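PDB 4EUN: thermoresistant glucokinase from Janibacter sp. HTCC2649, which probably phosphorylates a sugar acid, transferring the terminal phosphate of ATP to D-gluconate to give 6-phosphogluconate. Local coordinates for residues M35-S40 with Q156-T161. Sequence-based numbering, arbitrary orientation. Where two conformers were deposited one is given.
Sequences MGVSGS and QSQLAT. With SO4 (sulfate ion), chain B.
Val37 meets Gln158 and Leu159 where the loop after strand 31-35, which has the sequence and shape of a P-loop (Walker A motif), faces the helix 155-161. The tight part of this contact is small and apolar. Val37 CG1, anti to its own carbonyl carbon (chi1 -54°), reaches the helix between two side chains, 3.7 Å from Gln158 CB and 3.8 Å from Leu159 CD2. The valine and glutamine side chains run past one another in opposite senses, whereas the leucine crosses the valine at about a right angle, and Ile138 of the helix 135-142 also packs on Val37. Gln158 bends at its second torsion (chi2 -88°), which brings the amide oxygen round to the loop; OE1 stays 4.0 Å from Val37 CA and takes its hydrogen bond from the backbone N of Ala110. No hydrogen bond joins the two segments.

Packing loosens toward Gln156 and Ala160, on the exposed side of the helix, and at Ser38, where OG stops 5.2 Å from Gln158 OE1. Beyond Val37 the loop makes a type II turn to Ser40, with Gly39 at a positive phi, and curls around a sulfate that probably came from the crystallisation liquor. Lys42, Gly41 and Thr43 complete the anion's grip, consistent with a nucleotide phosphate site. Inside the turn, Val37 O accepts from both the backbone N and the hydroxyl of Ser40; Ser40 OG lies in the carbonyl plane, 2.6 Å from Val37 O. On the anion side, Gly39 N donates an almost straight bond (166°) to sulfate O2 at 3.1 Å.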
# COMPACT_ATOMS: atom_id res chain seq x y z
N MET A 35 7.70 -5.68 9.05
CA MET A 35 8.99 -5.02 8.98
C MET A 35 9.95 -5.94 8.24
O MET A 35 9.98 -7.13 8.48
CB MET A 35 9.47 -4.72 10.40
CG MET A 35 10.96 -4.60 10.56
SD MET A 35 11.43 -4.26 12.27
CE MET A 35 11.07 -5.80 13.11
N GLY A 36 10.73 -5.38 7.32
CA GLY A 36 11.74 -6.15 6.61
C GLY A 36 12.34 -5.28 5.54
O GLY A 36 11.77 -4.27 5.17
N VAL A 37 13.50 -5.67 5.02
CA VAL A 37 14.13 -4.85 3.99
C VAL A 37 13.35 -4.88 2.68
O VAL A 37 12.45 -5.71 2.51
CB VAL A 37 15.60 -5.26 3.74
CG1 VAL A 37 16.37 -5.25 5.06
CG2 VAL A 37 15.67 -6.64 3.09
N SER A 38 13.67 -3.97 1.77
CA SER A 38 13.08 -3.97 0.44
C SER A 38 13.34 -5.28 -0.29
O SER A 38 14.47 -5.78 -0.29
CB SER A 38 13.64 -2.81 -0.39
OG SER A 38 13.27 -1.56 0.14
N GLY A 39 12.30 -5.82 -0.91
CA GLY A 39 12.46 -7.03 -1.70
C GLY A 39 12.30 -8.29 -0.87
O GLY A 39 12.56 -9.39 -1.34
N SER A 40 11.85 -8.11 0.38
CA SER A 40 11.63 -9.24 1.27
C SER A 40 10.23 -9.84 1.09
O SER A 40 9.99 -10.99 1.47
CB SER A 40 11.88 -8.84 2.73
OG SER A 40 11.05 -7.77 3.13
N GLN A 156 22.92 -3.62 2.32
CA GLN A 156 23.87 -3.79 3.41
C GLN A 156 23.52 -2.92 4.62
O GLN A 156 23.47 -3.41 5.75
CB GLN A 156 25.29 -3.46 2.94
CG GLN A 156 26.33 -3.49 4.05
CD GLN A 156 27.72 -3.10 3.57
OE1 GLN A 156 27.92 -2.02 3.02
NE2 GLN A 156 28.69 -3.99 3.77
N SER A 157 23.27 -1.64 4.36
CA SER A 157 22.92 -0.70 5.43
C SER A 157 21.58 -1.02 6.08
O SER A 157 21.41 -0.84 7.29
CB SER A 157 22.91 0.75 4.92
OG SER A 157 21.87 0.98 3.99
N GLN A 158 20.63 -1.51 5.29
CA GLN A 158 19.34 -1.90 5.83
C GLN A 158 19.46 -3.10 6.77
O GLN A 158 18.84 -3.13 7.82
CB GLN A 158 18.35 -2.18 4.69
CG GLN A 158 17.78 -0.93 4.06
CD GLN A 158 16.54 -0.46 4.79
OE1 GLN A 158 15.54 -1.16 4.83
NE2 GLN A 158 16.63 0.71 5.42
N LEU A 159 20.29 -4.07 6.38
CA LEU A 159 20.45 -5.26 7.21
C LEU A 159 21.16 -4.90 8.52
O LEU A 159 20.97 -5.55 9.54
CB LEU A 159 21.21 -6.35 6.45
CG LEU A 159 20.47 -6.91 5.25
CD1 LEU A 159 21.38 -7.84 4.47
CD2 LEU A 159 19.22 -7.66 5.68
N ALA A 160 21.96 -3.83 8.48
CA ALA A 160 22.59 -3.33 9.70
C ALA A 160 21.60 -2.59 10.61
O ALA A 160 21.76 -2.57 11.82
CB ALA A 160 23.76 -2.43 9.35
N THR A 161 20.57 -1.99 10.01
CA THR A 161 19.58 -1.19 10.74
C THR A 161 18.50 -2.06 11.39
O THR A 161 17.92 -1.71 12.42
CB THR A 161 18.91 -0.16 9.78
OG1 THR A 161 19.91 0.74 9.29
CG2 THR A 161 17.81 0.63 10.47
S SO4 B . 8.76 -5.58 -0.40
O1 SO4 B . 9.35 -5.63 0.93
O2 SO4 B . 9.48 -4.59 -1.19
O3 SO4 B . 7.35 -5.22 -0.30
O4 SO4 B . 8.86 -6.88 -1.06